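Local coordinates for polyphenol oxidase, chloroplastic (Malus domestica, PDB 6ELV), which catalyses the oxidation of mono- and o-diphenols to o-diquinones as the full-length enzyme, of which this is the separately expressed C-terminal domain, at residues V29-K35 with I139-F143; K35-K39 with E118-S122; Y67-V71 with L111-A117. All blocks are in the same frame, centred on the assembly; numbering follows the deposited sequence. Where two conformers were deposited one is given.

Contact 1. Residues V29-K35 with I139-F143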
loop_
_atom_site.group_PDB
_atom_site.type_symbol
_atom_site.label_atom_id
_atom_site.label_comp_id
_atom_site.label_asym_id
_atom_site.label_seq_id
_atom_site.Cartn_x
_atom_site.Cartn_y
_atom_site.Cartn_z
ATOM N N VAL A 29 -2.170 5.236 -6.960
ATOM C CA VAL A 29 -3.016 5.649 -5.846
ATOM C C VAL A 29 -3.008 7.171 -5.772
ATOM O O VAL A 29 -1.941 7.791 -5.704
ATOM C CB VAL A 29 -2.548 5.018 -4.520
ATOM C CG1 VAL A 29 -3.497 5.384 -3.393
ATOM C CG2 VAL A 29 -2.460 3.510 -4.665
ATOM N N LYS A 30 -4.192 7.769 -5.782
ATOM C CA LYS A 30 -4.292 9.219 -5.693
ATOM C C LYS A 30 -3.972 9.696 -4.285
ATOM O O LYS A 30 -4.325 9.049 -3.289
ATOM C CB LYS A 30 -5.701 9.660 -6.065
ATOM C CG LYS A 30 -6.047 9.391 -7.507
ATOM C CD LYS A 30 -7.463 9.825 -7.804
ATOM C CE LYS A 30 -7.838 9.501 -9.240
ATOM N NZ LYS A 30 -9.297 9.661 -9.480
ATOM N N ARG A 31 -3.290 10.834 -4.208
ATOM C CA ARG A 31 -3.096 11.518 -2.946
ATOM C C ARG A 31 -4.406 12.180 -2.534
ATOM O O ARG A 31 -5.350 12.246 -3.324
ATOM C CB ARG A 31 -1.932 12.494 -3.069
ATOM C CG ARG A 31 -0.612 11.770 -3.235
ATOM C CD ARG A 31 0.509 12.752 -3.398
ATOM N NE ARG A 31 0.807 13.421 -2.141
ATOM C CZ ARG A 31 1.554 14.510 -2.042
ATOM N NH1 ARG A 31 2.038 15.096 -3.138
ATOM N NH2 ARG A 31 1.800 15.026 -0.849
ATOM N N PRO A 32 -4.511 12.646 -1.285
ATOM C CA PRO A 32 -5.775 13.228 -0.824
ATOM C C PRO A 32 -6.163 14.446 -1.651
ATOM O O PRO A 32 -5.317 15.195 -2.145
ATOM C CB PRO A 32 -5.481 13.607 0.634
ATOM C CG PRO A 32 -4.369 12.685 1.036
ATOM C CD PRO A 32 -3.523 12.589 -0.192
ATOM N N LYS A 33 -7.475 14.642 -1.778
ATOM C CA LYS A 33 -8.011 15.658 -2.683
ATOM C C LYS A 33 -7.487 17.062 -2.381
ATOM O O LYS A 33 -7.301 17.865 -3.304
ATOM C CB LYS A 33 -9.538 15.634 -2.617
ATOM C CG LYS A 33 -10.087 15.788 -1.208
ATOM C CD LYS A 33 -11.593 15.562 -1.155
ATOM C CE LYS A 33 -12.130 15.696 0.267
ATOM N NZ LYS A 33 -13.549 15.243 0.388
ATOM N N GLN A 34 -7.241 17.378 -1.105
ATOM C CA GLN A 34 -6.759 18.710 -0.746
ATOM C C GLN A 34 -5.392 18.997 -1.348
ATOM O O GLN A 34 -5.047 20.163 -1.567
ATOM C CB GLN A 34 -6.688 18.865 0.774
ATOM C CG GLN A 34 -8.030 18.869 1.482
ATOM C CD GLN A 34 -8.465 17.483 1.916
ATOM O OE1 GLN A 34 -7.873 16.472 1.526
ATOM N NE2 GLN A 34 -9.505 17.432 2.734
ATOM N N LYS A 35 -4.613 17.955 -1.635
ATOM C CA LYS A 35 -3.307 18.149 -2.243
ATOM C C LYS A 35 -3.390 18.581 -3.702
ATOM O O LYS A 35 -2.403 19.098 -4.225
ATOM C CB LYS A 35 -2.476 16.868 -2.148
ATOM C CG LYS A 35 -2.051 16.479 -0.749
ATOM C CD LYS A 35 -1.085 17.483 -0.154
ATOM C CE LYS A 35 -0.484 16.946 1.129
ATOM N NZ LYS A 35 0.492 17.883 1.731
ATOM N N ILE A 139 -6.867 0.138 -1.490
ATOM C CA ILE A 139 -5.734 0.982 -1.119
ATOM C C ILE A 139 -6.125 2.444 -1.324
ATOM O O ILE A 139 -6.670 2.803 -2.372
ATOM C CB ILE A 139 -4.457 0.658 -1.933
ATOM C CG1 ILE A 139 -4.076 -0.829 -1.907
ATOM C CG2 ILE A 139 -3.288 1.456 -1.419
ATOM C CD1 ILE A 139 -2.782 -1.140 -2.662
ATOM N N LYS A 140 -5.812 3.294 -0.348
ATOM C CA LYS A 140 -6.067 4.718 -0.480
ATOM C C LYS A 140 -5.031 5.466 0.342
ATOM O O LYS A 140 -4.302 4.880 1.144
ATOM C CB LYS A 140 -7.475 5.077 -0.014
ATOM C CG LYS A 140 -7.703 4.821 1.456
ATOM C CD LYS A 140 -9.128 5.112 1.873
ATOM C CE LYS A 140 -9.324 4.818 3.352
ATOM N NZ LYS A 140 -10.656 5.267 3.823
ATOM N N ILE A 141 -4.979 6.780 0.135
ATOM C CA ILE A 141 -4.155 7.676 0.936
ATOM C C ILE A 141 -5.069 8.713 1.567
ATOM O O ILE A 141 -5.946 9.265 0.896
ATOM C CB ILE A 141 -3.043 8.345 0.105
ATOM C CG1 ILE A 141 -2.120 7.279 -0.489
ATOM C CG2 ILE A 141 -2.260 9.342 0.946
ATOM C CD1 ILE A 141 -1.186 7.818 -1.554
ATOM N N GLU A 142 -4.878 8.966 2.854
ATOM C CA GLU A 142 -5.733 9.929 3.533
ATOM C C GLU A 142 -4.986 10.569 4.693
ATOM O O GLU A 142 -3.869 10.193 5.039
ATOM C CB GLU A 142 -7.046 9.292 3.978
ATOM C CG GLU A 142 -6.880 8.208 4.996
ATOM C CD GLU A 142 -8.192 7.526 5.313
ATOM O OE1 GLU A 142 -9.193 7.782 4.607
ATOM O OE2 GLU A 142 -8.219 6.739 6.271
ATOM N N PHE A 143 -5.629 11.573 5.278
ATOM C CA PHE A 143 -5.209 12.138 6.558
ATOM C C PHE A 143 -6.041 11.532 7.691
ATOM O O PHE A 143 -7.161 11.060 7.477
ATOM C CB PHE A 143 -5.339 13.662 6.566
ATOM C CG PHE A 143 -4.559 14.331 5.491
ATOM C CD1 PHE A 143 -3.188 14.445 5.597
ATOM C CD2 PHE A 143 -5.193 14.829 4.373
ATOM C CE1 PHE A 143 -2.455 15.048 4.602
ATOM C CE2 PHE A 143 -4.471 15.442 3.376
ATOM C CZ PHE A 143 -3.097 15.550 3.486
HETATM O O HOH W 1 -6.374 7.544 -2.382
#
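I139 opens the second segment on strand 135-142, its side chain lying alongside the first segment so that CG2 comes 3.9 Å from CG2 of V29. K140 turns away from that segment; its CA lies 3.9 Å from V29 CG1, and its ammonium group reaches along its own strand to E142, where NZ and OE1 form a salt bridge of 3.0 Å. I141 is the central apolar side chain of the contact. It is buried between V29, whose CG1 is 3.7 Å from I141 CG1, and P32, whose CD is 3.7 Å from I141 CG2; L49 of the adjoining strand in its own sheet and V123 of the facing sheet also touch it. The two backbones do not pair directly: a water accepts from I141 N at 3.0 Å and donates to K30 O at 2.7 Å, bridging them. E142 points away, leaving its CA 4.0 Å from P32 CG. At the end of the modelled chain, F143 bends back toward the turn that follows strand 25-30. P32 CB approaches F143 CE2 to 3.5 Å, and the ring edge meets K35 CE, 3.8 Å from F143 CZ, and Q34 OE1, 4.0 Å from F143 CE2. The K35 ammonium group is directed elsewhere, to the carbonyls of K39 and A41. V29 pairs with V123 in one sheet and K140 with V50 in the other, so these apolar contacts bridge two separate sheets, the face-to-face packing characteristic of a β-sandwich, here closed at one end by P32 and F143.

Contact 2. Residues K35-K39 with E118-S122. With CA (calcium ion), chain B.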
loop_
_atom_site.group_PDB
_atom_site.type_symbol
_atom_site.label_atom_id
_atom_site.label_comp_id
_atom_site.label_asym_id
_atom_site.label_seq_id
_atom_site.Cartn_x
_atom_site.Cartn_y
_atom_site.Cartn_z
ATOM N N LYS A 35 -4.613 17.955 -1.635
ATOM C CA LYS A 35 -3.307 18.149 -2.243
ATOM C C LYS A 35 -3.390 18.581 -3.702
ATOM O O LYS A 35 -2.403 19.098 -4.225
ATOM C CB LYS A 35 -2.476 16.868 -2.148
ATOM C CG LYS A 35 -2.051 16.479 -0.749
ATOM C CD LYS A 35 -1.085 17.483 -0.154
ATOM C CE LYS A 35 -0.484 16.946 1.129
ATOM N NZ LYS A 35 0.492 17.883 1.731
ATOM N N LYS A 36 -4.521 18.349 -4.382
ATOM C CA LYS A 36 -4.612 18.733 -5.788
ATOM C C LYS A 36 -4.533 20.237 -5.945
ATOM O O LYS A 36 -3.934 20.740 -6.904
ATOM C CB LYS A 36 -5.915 18.229 -6.401
ATOM C CG LYS A 36 -5.936 16.740 -6.657
ATOM C CD LYS A 36 -7.065 16.358 -7.594
ATOM C CE LYS A 36 -8.410 16.608 -6.946
ATOM N NZ LYS A 36 -9.516 16.021 -7.751
ATOM N N ARG A 37 -5.137 20.958 -5.005
ATOM C CA ARG A 37 -5.213 22.406 -5.063
ATOM C C ARG A 37 -3.911 23.032 -4.578
ATOM O O ARG A 37 -3.402 23.977 -5.193
ATOM C CB ARG A 37 -6.422 22.841 -4.221
ATOM C CG ARG A 37 -6.744 24.299 -4.264
ATOM C CD ARG A 37 -7.634 24.551 -5.455
ATOM N NE ARG A 37 -7.824 25.971 -5.618
ATOM C CZ ARG A 37 -6.956 26.742 -6.260
ATOM N NH1 ARG A 37 -5.857 26.184 -6.768
ATOM N NH2 ARG A 37 -7.186 28.043 -6.377
ATOM N N SER A 38 -3.340 22.475 -3.511
ATOM C CA SER A 38 -2.138 23.005 -2.865
ATOM C C SER A 38 -1.366 21.821 -2.314
ATOM O O SER A 38 -1.867 21.175 -1.392
ATOM C CB SER A 38 -2.527 23.886 -1.678
ATOM O OG SER A 38 -3.023 25.146 -2.063
ATOM N N LYS A 39 -0.155 21.579 -2.813
ATOM C CA LYS A 39 0.567 20.361 -2.453
ATOM C C LYS A 39 1.051 20.336 -1.015
ATOM O O LYS A 39 1.400 19.261 -0.514
ATOM C CB LYS A 39 1.768 20.162 -3.366
ATOM C CG LYS A 39 1.389 19.798 -4.776
ATOM C CD LYS A 39 0.767 18.424 -4.793
ATOM C CE LYS A 39 0.336 18.059 -6.186
ATOM N NZ LYS A 39 -0.846 18.850 -6.607
ATOM N N GLU A 118 6.763 15.064 -3.930
ATOM C CA GLU A 118 5.849 15.899 -3.154
ATOM C C GLU A 118 4.950 16.747 -4.032
ATOM O O GLU A 118 3.901 17.198 -3.568
ATOM C CB GLU A 118 6.620 16.845 -2.233
ATOM C CG GLU A 118 7.290 16.193 -1.044
ATOM C CD GLU A 118 8.127 17.188 -0.256
ATOM O OE1 GLU A 118 9.217 17.550 -0.754
ATOM O OE2 GLU A 118 7.710 17.609 0.844
ATOM N N ASP A 119 5.360 16.995 -5.273
ATOM C CA ASP A 119 4.644 17.807 -6.242
ATOM C C ASP A 119 3.648 17.011 -7.068
ATOM O O ASP A 119 2.972 17.596 -7.917
ATOM C CB ASP A 119 5.659 18.415 -7.214
ATOM C CG ASP A 119 6.433 17.346 -7.987
ATOM O OD1 ASP A 119 7.191 16.581 -7.349
ATOM O OD2 ASP A 119 6.278 17.260 -9.227
ATOM N N ASP A 120 3.573 15.697 -6.879
ATOM C CA ASP A 120 2.738 14.843 -7.714
ATOM C C ASP A 120 1.358 14.664 -7.078
ATOM O O ASP A 120 1.184 14.788 -5.864
ATOM C CB ASP A 120 3.379 13.462 -7.890
ATOM C CG ASP A 120 4.692 13.488 -8.681
ATOM O OD1 ASP A 120 4.961 14.445 -9.440
ATOM O OD2 ASP A 120 5.451 12.511 -8.552
ATOM N N ASP A 121 0.371 14.341 -7.917
ATOM C CA ASP A 121 -0.998 14.131 -7.454
ATOM C C ASP A 121 -1.306 12.674 -7.127
ATOM O O ASP A 121 -2.359 12.396 -6.540
ATOM C CB ASP A 121 -2.002 14.617 -8.500
ATOM C CG ASP A 121 -2.123 16.124 -8.530
ATOM O OD1 ASP A 121 -2.070 16.752 -7.453
ATOM O OD2 ASP A 121 -2.269 16.687 -9.630
ATOM N N SER A 122 -0.427 11.747 -7.498
ATOM C CA SER A 122 -0.616 10.331 -7.230
ATOM C C SER A 122 0.762 9.718 -7.097
ATOM O O SER A 122 1.764 10.344 -7.438
ATOM C CB SER A 122 -1.361 9.656 -8.376
ATOM O OG SER A 122 -0.652 9.807 -9.592
HETATM CA CA CA B . 7.042 13.065 -10.297
HETATM O O HOH W 2 -3.276 19.240 -9.210
HETATM O O HOH W 3 3.283 17.445 -0.486
HETATM O O HOH W 4 7.227 15.202 -11.519
HETATM O O HOH W 5 8.303 14.541 -8.862
#
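A salt bridge from K39 to D121 dominates this contact: K39 NZ donates to D121 OD1 at 2.6 Å. The same ammonium group also donates to K35 O at 2.9 Å, so the lysine side chain folds back over the end of its own short helix while holding the aspartate. K35 NZ in turn donates to K39 O at 2.8 Å, making the turn a compact unit. Two waters extend the link between the segments. One donates to K36 O and D121 OD2, both at 2.8 Å; the other donates to K39 O at 2.6 Å and to E118 O at 3.2 Å. Segment 118-122 is the loop leading from helix 109-115 into strand 122-131, and it carries part of the calcium site. D120 turns away from the lysines and binds the ion in bidentate fashion, through OD1 at 2.6 Å and OD2 at 2.4 Å, with D70 and D72 as the other protein ligands. D119 accepts from both metal-bound waters, at 2.8 Å through OD1 and 3.2 Å through OD2. The aliphatic part of K39 lies along the loop backbone, with CD 3.6 Å from E118 O and CE 3.2 Å from D119 O and 3.4 Å from D120 O. K36 CA lies 3.6 Å from D121 OD1.

Contact 3. Residues Y67-V71 with L111-A117. With CA (calcium ion), chain B.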
loop_
_atom_site.group_PDB
_atom_site.type_symbol
_atom_site.label_atom_id
_atom_site.label_comp_id
_atom_site.label_asym_id
_atom_site.label_seq_id
_atom_site.Cartn_x
_atom_site.Cartn_y
_atom_site.Cartn_z
ATOM N N TYR A 67 6.047 -0.924 -1.096
ATOM C CA TYR A 67 6.978 0.057 -1.638
ATOM C C TYR A 67 6.199 1.158 -2.347
ATOM O O TYR A 67 5.066 0.958 -2.791
ATOM C CB TYR A 67 7.965 -0.585 -2.632
ATOM C CG TYR A 67 8.898 -1.587 -2.003
ATOM C CD1 TYR A 67 8.455 -2.854 -1.635
ATOM C CD2 TYR A 67 10.231 -1.274 -1.786
ATOM C CE1 TYR A 67 9.316 -3.766 -1.063
ATOM C CE2 TYR A 67 11.096 -2.185 -1.214
ATOM C CZ TYR A 67 10.628 -3.424 -0.840
ATOM O OH TYR A 67 11.486 -4.339 -0.267
ATOM N N VAL A 68 6.829 2.320 -2.484
ATOM C CA VAL A 68 6.230 3.452 -3.185
ATOM C C VAL A 68 7.241 4.006 -4.177
ATOM O O VAL A 68 8.441 4.057 -3.889
ATOM C CB VAL A 68 5.793 4.540 -2.173
ATOM C CG1 VAL A 68 5.230 5.768 -2.876
ATOM C CG2 VAL A 68 4.755 3.982 -1.221
ATOM N N ASN A 69 6.757 4.462 -5.333
ATOM C CA ASN A 69 7.615 5.164 -6.276
ATOM C C ASN A 69 6.844 6.289 -6.944
ATOM O O ASN A 69 5.616 6.323 -6.936
ATOM C CB ASN A 69 8.296 4.243 -7.322
ATOM C CG ASN A 69 7.337 3.638 -8.342
ATOM O OD1 ASN A 69 6.851 2.520 -8.160
ATOM N ND2 ASN A 69 7.110 4.336 -9.449
ATOM N N ASP A 70 7.614 7.195 -7.547
ATOM C CA ASP A 70 7.080 8.338 -8.270
ATOM C C ASP A 70 6.306 7.844 -9.490
ATOM O O ASP A 70 6.818 7.043 -10.286
ATOM C CB ASP A 70 8.269 9.220 -8.664
ATOM C CG ASP A 70 7.872 10.539 -9.288
ATOM O OD1 ASP A 70 7.101 10.536 -10.274
ATOM O OD2 ASP A 70 8.382 11.591 -8.826
ATOM N N VAL A 71 5.070 8.332 -9.632
ATOM C CA VAL A 71 4.175 7.912 -10.702
ATOM C C VAL A 71 4.744 8.167 -12.090
ATOM O O VAL A 71 4.335 7.516 -13.054
ATOM C CB VAL A 71 2.801 8.588 -10.504
ATOM C CG1 VAL A 71 2.894 10.090 -10.758
ATOM C CG2 VAL A 71 1.738 7.926 -11.365
ATOM N N LEU A 111 8.665 9.817 3.234
ATOM C CA LEU A 111 8.970 9.042 2.039
ATOM C C LEU A 111 8.784 9.883 0.779
ATOM O O LEU A 111 9.629 9.847 -0.127
ATOM C CB LEU A 111 8.092 7.791 2.012
ATOM C CG LEU A 111 8.398 6.756 0.919
ATOM C CD1 LEU A 111 7.889 5.382 1.310
ATOM C CD2 LEU A 111 7.790 7.134 -0.423
ATOM N N LEU A 112 7.685 10.639 0.697
ATOM C CA LEU A 112 7.443 11.425 -0.508
ATOM C C LEU A 112 8.520 12.482 -0.699
ATOM O O LEU A 112 8.905 12.792 -1.831
ATOM C CB LEU A 112 6.058 12.062 -0.460
ATOM C CG LEU A 112 4.900 11.069 -0.477
ATOM C CD1 LEU A 112 3.568 11.798 -0.435
ATOM C CD2 LEU A 112 4.975 10.090 -1.653
ATOM N N GLU A 113 9.012 13.061 0.395
ATOM C CA GLU A 113 10.116 14.012 0.294
ATOM C C GLU A 113 11.386 13.326 -0.202
ATOM O O GLU A 113 12.117 13.873 -1.038
ATOM C CB GLU A 113 10.352 14.667 1.658
ATOM C CG GLU A 113 11.408 15.752 1.655
ATOM C CD GLU A 113 11.613 16.372 3.026
ATOM O OE1 GLU A 113 10.770 16.147 3.918
ATOM O OE2 GLU A 113 12.613 17.093 3.212
ATOM N N GLU A 114 11.659 12.123 0.303
ATOM C CA GLU A 114 12.881 11.406 -0.053
ATOM C C GLU A 114 12.877 10.974 -1.512
ATOM O O GLU A 114 13.909 11.047 -2.189
ATOM C CB GLU A 114 13.054 10.209 0.876
ATOM C CG GLU A 114 13.375 10.632 2.290
ATOM C CD GLU A 114 13.106 9.550 3.306
ATOM O OE1 GLU A 114 13.048 8.368 2.909
ATOM O OE2 GLU A 114 12.939 9.885 4.500
ATOM N N ILE A 115 11.731 10.515 -2.015
ATOM C CA ILE A 115 11.659 10.127 -3.422
ATOM C C ILE A 115 11.413 11.311 -4.334
ATOM O O ILE A 115 11.438 11.148 -5.557
ATOM C CB ILE A 115 10.659 8.988 -3.689
ATOM C CG1 ILE A 115 9.215 9.446 -3.501
ATOM C CG2 ILE A 115 10.982 7.802 -2.811
ATOM C CD1 ILE A 115 8.194 8.440 -4.010
ATOM N N GLU A 116 11.177 12.492 -3.765
ATOM C CA GLU A 116 10.979 13.732 -4.517
ATOM C C GLU A 116 9.710 13.701 -5.369
ATOM O O GLU A 116 9.705 14.107 -6.531
ATOM C CB GLU A 116 12.220 14.124 -5.313
ATOM C CG GLU A 116 13.449 14.263 -4.435
ATOM C CD GLU A 116 14.642 14.809 -5.181
ATOM O OE1 GLU A 116 15.072 14.171 -6.162
ATOM O OE2 GLU A 116 15.148 15.878 -4.786
ATOM N N ALA A 117 8.624 13.225 -4.761
ATOM C CA ALA A 117 7.306 13.150 -5.378
ATOM C C ALA A 117 6.297 14.095 -4.731
ATOM O O ALA A 117 5.090 13.957 -4.961
ATOM C CB ALA A 117 6.788 11.710 -5.341
HETATM CA CA CA B . 7.042 13.065 -10.297
HETATM O O HOH W 6 11.018 11.584 -8.254
HETATM O O HOH W 5 8.303 14.541 -8.862
HETATM O O HOH W 4 7.227 15.202 -11.519
#
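Helix 109-115 packs here against the end of strand 62-70 in the β-sandwich, and a Schellman motif finishes the helix. E116, with positive phi, is its C-prime residue, and A117 N bonds to L112 O at 3.0 Å. A weak 3.2 Å bond runs from E116 N to E113 O. The axes of strand 67-70 and helix 111-115 cross at -46° and approach to 8.9 Å, a gap that the side chains fill. V68 is the bump on the strand. It fits between L111, L112 and I115, its CB 3.7 Å from L111 CD2 and its CG1 4.1 Å from I115 CD1 and 4.5 Å from L112 CD2. In return, the tip of I115 settles onto the strand backbone, where CD1 lies 3.9 Å from N69 C and 3.8 Å from D70 N. Beyond the helix end the chain comes closer, and the A117 methyl group faces the D70 carboxylate, CB 3.8 Å from D70 OD2. That carboxylate binds calcium through both oxygens, alongside D72 and D120. One water lies 2.7 Å from D70 OD2 and 2.8 Å from I115 O, within hydrogen-bonding distance of both; a second, bound to calcium at 2.4 Å, donates to E116 O at 2.8 Å.

Overall arrangement
From the N terminus, contact 1 begins at the end of strand 25-30 and runs through the turn into helix 34-37, where contact 2 begins; they share K35. Contact 1 closes the longest loop, bringing the C-terminal strand 135-142 back to this turn and joining the two sheets. Contact 2 falls wholly within that span, linking the helix and the residues just after it to the loop before strand 122-131, and contact 3 lies within contact 2, joining strand 62-70 to helix 109-115. None cross. R31 of contact 1 connects the three: its NH1 probably hydrogen-bonds E118 O and D120 O, and its side chain packs on L112. Calcium joins contacts 2 and 3 through D120 and D70.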